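Local coordinates for protein putative peptidase (Clostridium acetobutylicum, PDB 3K9T) that probably acts in the biosynthesis of modified polysaccharides and binds one zinc ion per subunit, with no peptidase activity expected despite its aminopeptidase-like region, at residues A[25-30]-A[196-201]; A[40-45]-A[166-171]. All coordinates share one frame; numbering follows the deposited sequence.

Interaction 1 (A[25-30]-A[196-201]); sequences ELFPIC and DNLSGV. With ZN (zinc ion), chain B.
L198 reaches out from helix 194-211 and sets its two methyls against neighbouring residues, L26 and F27. The apolar part is made of three pairs. L198 CD1 lies 3.4 Å from F27 CA, a close fit to the backbone, and also sits at the edge of the F27 ring near its plane. The two side chains cross at roughly a right angle. L198 CD2 meets L26 CB at 3.8 Å, and one helical turn on, V201 CG1 approaches L26 CD1 at 3.9 Å. With F27 CG opposite the backbone N (chi1 -179°), F27 CB and the ring edge both come beside L198 CD1.

No hydrogen bond joins the segments, and polar contacts instead shape each partner. I29 N bonds to L26 O at 3.2 Å, closing a type I turn from L26 to I29; L26 O also hydrogen-bonds R31 NH2, and F27 O hydrogen-bonds S192 OG. In the other segment, N197 OD1 accepts G200 N at 3.0 Å from 44° above the carbonyl plane, an Asx motif.

Metal coordination is the third kind. D196 OD2 binds zinc at 1.9 Å whereas D196 OD1 stays 3.1 Å from it, which indicates one-oxygen ligation; OD1 hydrogen-bonds Y187 OH, which would steady the carboxylate. The D196-N197 peptide is cis, as after the metal-binding aspartate of related zinc aminopeptidases. With H190 and H325 completing the protein ligands, the arrangement is that of an aminopeptidase-like zinc site, with L198 of the same segment packed on L26 and F27.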
loop_
_atom_site.group_PDB
_atom_site.type_symbol
_atom_site.label_atom_id
_atom_site.label_comp_id
_atom_site.label_asym_id
_atom_site.label_seq_id
_atom_site.Cartn_x
_atom_site.Cartn_y
_atom_site.Cartn_z
ATOM N N GLU A 25 -39.193 -16.003 -22.645
ATOM C CA GLU A 25 -39.772 -15.561 -23.910
ATOM C C GLU A 25 -38.691 -15.352 -24.991
ATOM O O GLU A 25 -38.880 -15.703 -26.156
ATOM C CB GLU A 25 -40.573 -14.260 -23.723
ATOM C CG GLU A 25 -41.223 -13.775 -25.032
ATOM C CD GLU A 25 -42.241 -12.644 -24.860
ATOM O OE1 GLU A 25 -42.463 -12.160 -23.736
ATOM O OE2 GLU A 25 -42.829 -12.240 -25.879
ATOM N N LEU A 26 -37.562 -14.780 -24.613
ATOM C CA LEU A 26 -36.512 -14.532 -25.586
ATOM C C LEU A 26 -35.711 -15.810 -25.972
ATOM O O LEU A 26 -35.072 -15.877 -27.040
ATOM C CB LEU A 26 -35.558 -13.428 -25.055
ATOM C CG LEU A 26 -36.050 -11.976 -24.970
ATOM C CD1 LEU A 26 -35.033 -11.059 -24.283
ATOM C CD2 LEU A 26 -36.359 -11.434 -26.345
ATOM N N PHE A 27 -35.756 -16.828 -25.122
ATOM C CA PHE A 27 -34.806 -17.953 -25.225
ATOM C C PHE A 27 -34.738 -18.641 -26.592
ATOM O O PHE A 27 -33.649 -18.807 -27.134
ATOM C CB PHE A 27 -35.085 -18.959 -24.104
ATOM C CG PHE A 27 -34.167 -20.127 -24.085
ATOM C CD1 PHE A 27 -32.851 -19.978 -23.700
ATOM C CD2 PHE A 27 -34.614 -21.379 -24.486
ATOM C CE1 PHE A 27 -31.997 -21.072 -23.700
ATOM C CE2 PHE A 27 -33.786 -22.463 -24.468
ATOM C CZ PHE A 27 -32.472 -22.318 -24.073
ATOM N N PRO A 28 -35.894 -19.010 -27.173
ATOM C CA PRO A 28 -35.939 -19.761 -28.417
ATOM C C PRO A 28 -35.447 -19.069 -29.674
ATOM O O PRO A 28 -35.158 -19.755 -30.657
ATOM C CB PRO A 28 -37.428 -20.024 -28.596
ATOM C CG PRO A 28 -38.017 -19.809 -27.314
ATOM C CD PRO A 28 -37.256 -18.714 -26.715
ATOM N N ILE A 29 -35.380 -17.745 -29.651
ATOM C CA ILE A 29 -35.058 -16.957 -30.819
ATOM C C ILE A 29 -33.575 -17.075 -31.153
ATOM O O ILE A 29 -32.723 -16.997 -30.269
ATOM C CB ILE A 29 -35.451 -15.459 -30.583
ATOM C CG1 ILE A 29 -36.968 -15.298 -30.508
ATOM C CG2 ILE A 29 -34.882 -14.574 -31.661
ATOM C CD1 ILE A 29 -37.425 -14.070 -29.724
ATOM N N CYS A 30 -33.288 -17.231 -32.441
ATOM C CA CYS A 30 -31.943 -17.361 -32.945
ATOM C C CYS A 30 -31.279 -16.001 -33.264
ATOM O O CYS A 30 -31.281 -15.521 -34.403
ATOM C CB CYS A 30 -31.960 -18.224 -34.186
ATOM S SG CYS A 30 -30.303 -18.706 -34.728
ATOM N N ASP A 196 -25.205 -16.129 -20.546
ATOM C CA ASP A 196 -24.496 -15.409 -21.605
ATOM C C ASP A 196 -25.307 -15.546 -22.927
ATOM O O ASP A 196 -25.125 -16.541 -23.619
ATOM C CB ASP A 196 -23.087 -16.005 -21.725
ATOM C CG ASP A 196 -22.287 -15.396 -22.844
ATOM O OD1 ASP A 196 -22.563 -14.231 -23.176
ATOM O OD2 ASP A 196 -21.395 -16.075 -23.414
ATOM N N ASN A 197 -26.205 -14.602 -23.286
ATOM C CA ASN A 197 -26.473 -13.359 -22.529
ATOM C C ASN A 197 -27.906 -12.832 -22.550
ATOM O O ASN A 197 -28.118 -11.616 -22.749
ATOM C CB ASN A 197 -25.546 -12.201 -22.964
ATOM C CG ASN A 197 -25.719 -10.951 -22.095
ATOM O OD1 ASN A 197 -25.920 -11.040 -20.879
ATOM N ND2 ASN A 197 -25.665 -9.774 -22.726
ATOM N N LEU A 198 -28.886 -13.708 -22.301
ATOM C CA LEU A 198 -30.257 -13.226 -22.098
ATOM C C LEU A 198 -30.365 -12.578 -20.717
ATOM O O LEU A 198 -31.242 -11.774 -20.487
ATOM C CB LEU A 198 -31.334 -14.336 -22.243
ATOM C CG LEU A 198 -31.504 -14.781 -23.683
ATOM C CD1 LEU A 198 -32.545 -15.851 -23.799
ATOM C CD2 LEU A 198 -31.825 -13.558 -24.583
ATOM N N SER A 199 -29.497 -12.919 -19.781
ATOM C CA SER A 199 -29.618 -12.345 -18.427
ATOM C C SER A 199 -29.357 -10.819 -18.442
ATOM O O SER A 199 -30.095 -10.040 -17.841
ATOM C CB SER A 199 -28.686 -13.070 -17.464
ATOM O OG SER A 199 -27.318 -12.939 -17.840
ATOM N N GLY A 200 -28.333 -10.396 -19.177
ATOM C CA GLY A 200 -27.995 -8.963 -19.250
ATOM C C GLY A 200 -29.070 -8.177 -19.970
ATOM O O GLY A 200 -29.421 -7.045 -19.581
ATOM N N VAL A 201 -29.586 -8.799 -21.035
ATOM C CA VAL A 201 -30.622 -8.205 -21.849
ATOM C C VAL A 201 -31.855 -8.007 -20.981
ATOM O O VAL A 201 -32.370 -6.903 -20.929
ATOM C CB VAL A 201 -30.976 -9.052 -23.109
ATOM C CG1 VAL A 201 -32.218 -8.464 -23.809
ATOM C CG2 VAL A 201 -29.819 -9.081 -24.035
HETATM ZN ZN ZN B . -20.445 -15.499 -25.005
#

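Interaction 2 (A[40-45]-A[166-171])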
loop_
_atom_site.group_PDB
_atom_site.type_symbol
_atom_site.label_atom_id
_atom_site.label_comp_id
_atom_site.label_asym_id
_atom_site.label_seq_id
_atom_site.Cartn_x
_atom_site.Cartn_y
_atom_site.Cartn_z
ATOM N N LYS A 40 -36.502 -9.659 -33.797
ATOM C CA LYS A 40 -37.589 -10.217 -32.975
ATOM C C LYS A 40 -37.317 -9.912 -31.510
ATOM O O LYS A 40 -38.233 -9.699 -30.718
ATOM C CB LYS A 40 -37.779 -11.715 -33.262
ATOM C CG LYS A 40 -39.121 -12.276 -32.846
ATOM N N THR A 41 -36.034 -9.845 -31.158
ATOM C CA THR A 41 -35.609 -9.581 -29.792
ATOM C C THR A 41 -35.880 -8.124 -29.397
ATOM O O THR A 41 -36.321 -7.864 -28.286
ATOM C CB THR A 41 -34.108 -9.977 -29.596
ATOM O OG1 THR A 41 -33.989 -11.371 -29.813
ATOM C CG2 THR A 41 -33.578 -9.659 -28.190
HETATM N N MSE A 42 -35.614 -7.197 -30.319
HETATM C CA MSE A 42 -35.938 -5.791 -30.133
HETATM C C MSE A 42 -37.460 -5.593 -30.047
HETATM O O MSE A 42 -37.938 -4.697 -29.321
HETATM C CB MSE A 42 -35.387 -4.956 -31.279
HETATM C CG MSE A 42 -33.871 -5.013 -31.417
HETATM SE SE MSE A 42 -32.841 -4.404 -29.852
HETATM C CE MSE A 42 -31.016 -4.915 -30.475
ATOM N N ASP A 43 -38.235 -6.387 -30.784
ATOM C CA ASP A 43 -39.687 -6.268 -30.658
ATOM C C ASP A 43 -40.139 -6.598 -29.244
ATOM O O ASP A 43 -40.982 -5.899 -28.658
ATOM C CB ASP A 43 -40.425 -7.177 -31.649
ATOM C CG ASP A 43 -40.225 -6.753 -33.078
ATOM O OD1 ASP A 43 -39.983 -5.570 -33.306
ATOM O OD2 ASP A 43 -40.324 -7.594 -33.978
ATOM N N ILE A 44 -39.584 -7.675 -28.699
ATOM C CA ILE A 44 -39.987 -8.136 -27.380
ATOM C C ILE A 44 -39.553 -7.136 -26.334
ATOM O O ILE A 44 -40.341 -6.801 -25.455
ATOM C CB ILE A 44 -39.504 -9.590 -27.075
ATOM C CG1 ILE A 44 -40.240 -10.560 -28.039
ATOM C CG2 ILE A 44 -39.741 -9.902 -25.583
ATOM C CD1 ILE A 44 -39.589 -11.903 -28.326
ATOM N N ILE A 45 -38.326 -6.628 -26.458
ATOM C CA ILE A 45 -37.850 -5.610 -25.532
ATOM C C ILE A 45 -38.794 -4.398 -25.532
ATOM O O ILE A 45 -39.068 -3.827 -24.465
ATOM C CB ILE A 45 -36.384 -5.145 -25.818
ATOM C CG1 ILE A 45 -35.405 -6.296 -25.566
ATOM C CG2 ILE A 45 -36.029 -3.937 -24.894
ATOM C CD1 ILE A 45 -33.995 -6.179 -26.272
ATOM N N SER A 166 -28.327 -5.146 -43.088
ATOM C CA SER A 166 -27.956 -4.199 -42.068
ATOM C C SER A 166 -27.874 -4.802 -40.680
ATOM O O SER A 166 -28.491 -5.842 -40.386
ATOM C CB SER A 166 -28.937 -3.034 -42.061
ATOM O OG SER A 166 -30.234 -3.520 -41.847
ATOM N N LEU A 167 -27.105 -4.104 -39.838
ATOM C CA LEU A 167 -26.850 -4.492 -38.462
ATOM C C LEU A 167 -27.764 -3.690 -37.539
ATOM O O LEU A 167 -27.749 -2.454 -37.563
ATOM C CB LEU A 167 -25.371 -4.239 -38.099
ATOM C CG LEU A 167 -24.895 -4.525 -36.662
ATOM C CD1 LEU A 167 -23.457 -5.031 -36.654
ATOM C CD2 LEU A 167 -25.044 -3.328 -35.801
ATOM N N THR A 168 -28.545 -4.416 -36.741
ATOM C CA THR A 168 -29.497 -3.828 -35.808
ATOM C C THR A 168 -28.878 -3.534 -34.457
ATOM O O THR A 168 -28.167 -4.394 -33.909
ATOM C CB THR A 168 -30.680 -4.789 -35.534
ATOM O OG1 THR A 168 -31.193 -5.280 -36.782
ATOM C CG2 THR A 168 -31.794 -4.053 -34.728
ATOM N N TYR A 169 -29.115 -2.324 -33.949
ATOM C CA TYR A 169 -28.885 -2.055 -32.522
ATOM C C TYR A 169 -30.013 -1.196 -31.970
ATOM O O TYR A 169 -30.610 -0.404 -32.702
ATOM C CB TYR A 169 -27.499 -1.475 -32.190
ATOM C CG TYR A 169 -27.227 -0.040 -32.596
ATOM C CD1 TYR A 169 -27.585 1.002 -31.792
ATOM C CD2 TYR A 169 -26.552 0.252 -33.741
ATOM C CE1 TYR A 169 -27.302 2.275 -32.122
ATOM C CE2 TYR A 169 -26.259 1.547 -34.086
ATOM C CZ TYR A 169 -26.633 2.549 -33.280
ATOM O OH TYR A 169 -26.369 3.854 -33.650
ATOM N N GLY A 170 -30.317 -1.391 -30.689
ATOM C CA GLY A 170 -31.362 -0.631 -30.004
ATOM C C GLY A 170 -30.815 0.289 -28.915
ATOM O O GLY A 170 -29.807 -0.003 -28.284
ATOM N N GLU A 171 -31.529 1.368 -28.648
ATOM C CA GLU A 171 -31.049 2.375 -27.719
ATOM C C GLU A 171 -32.211 3.095 -27.021
ATOM O O GLU A 171 -33.219 3.447 -27.653
ATOM C CB GLU A 171 -30.214 3.360 -28.522
ATOM C CG GLU A 171 -29.578 4.482 -27.788
ATOM C CD GLU A 171 -28.656 5.306 -28.713
ATOM O OE1 GLU A 171 -28.550 4.996 -29.921
ATOM O OE2 GLU A 171 -27.991 6.237 -28.226
#
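On the helix that carries M42 to T168 and G170, T41 OG1 is gripped twice, by G37 O one turn earlier and by R31 NH1, while on the strand one carboxylate, that of E55, holds two hydroxyls, S166 OG at OE1 and T168 OG1 at OE2. T168 thus splits its two branches: OG1 is engaged in that hydrogen bond, while across the contact CG2 meets M42 CG tip to tip at 4.0 Å.

M42, modelled as selenomethionine, carries the whole contact from the helix side. Its chain bends at chi2 (-59°) and then runs extended, which brings selenium and terminal methyl up against the strand backbone at Y169 and G170. M42 CE comes within 3.6 Å of G170 N and 4.1 Å of Y169 CA; M42 SE lies 4.0 Å from G170 N. G170 has no side chain, and the selenium occupies the helix-facing side of its main chain. G170 and M42 are also the residues whose CA atoms are nearest, at 6.9 Å. No hydrogen bond crosses; the contact is van der Waals packing, partly onto main chain, burying 125 Å² in all.

Y169 points to the other side of the sheet, where its ring stacks on H54 and its OH hydrogen-bonds R237 NE. The axes of 40-45 and 166-171 approach to 9.5 Å, with their directions 14° apart. Strand 166-174 lies between strands 52-57 and 219-225, which contribute I53 and F224 beside M42, and helix 36-45 thus rests on one face of the mixed sheet, with helix 12-26 against it through I44 and L26, and helix 229-237 on the opposite face.

From the N terminus, helix 12-26 leads through the turn at 26-29 into helix 36-45, so the first segments of both interactions lie on successive helices. After strand 52-57 the chain makes the excursion of the insert domain, then returns on strand 166-174, where interaction 2 closes its loop. The chain goes on through strand 181-187 to helix 194-211, where interaction 1 closes a longer loop with interaction 2 nested inside. The two touch directly: I29 CD1 lies 3.4 Å from I44 CD1, and L26 CD2 3.8 Å from T41 CG2. Packing thus runs continuously from the mixed sheet through helices 36-45 and 12-26 to helix 194-211, beside the zinc site.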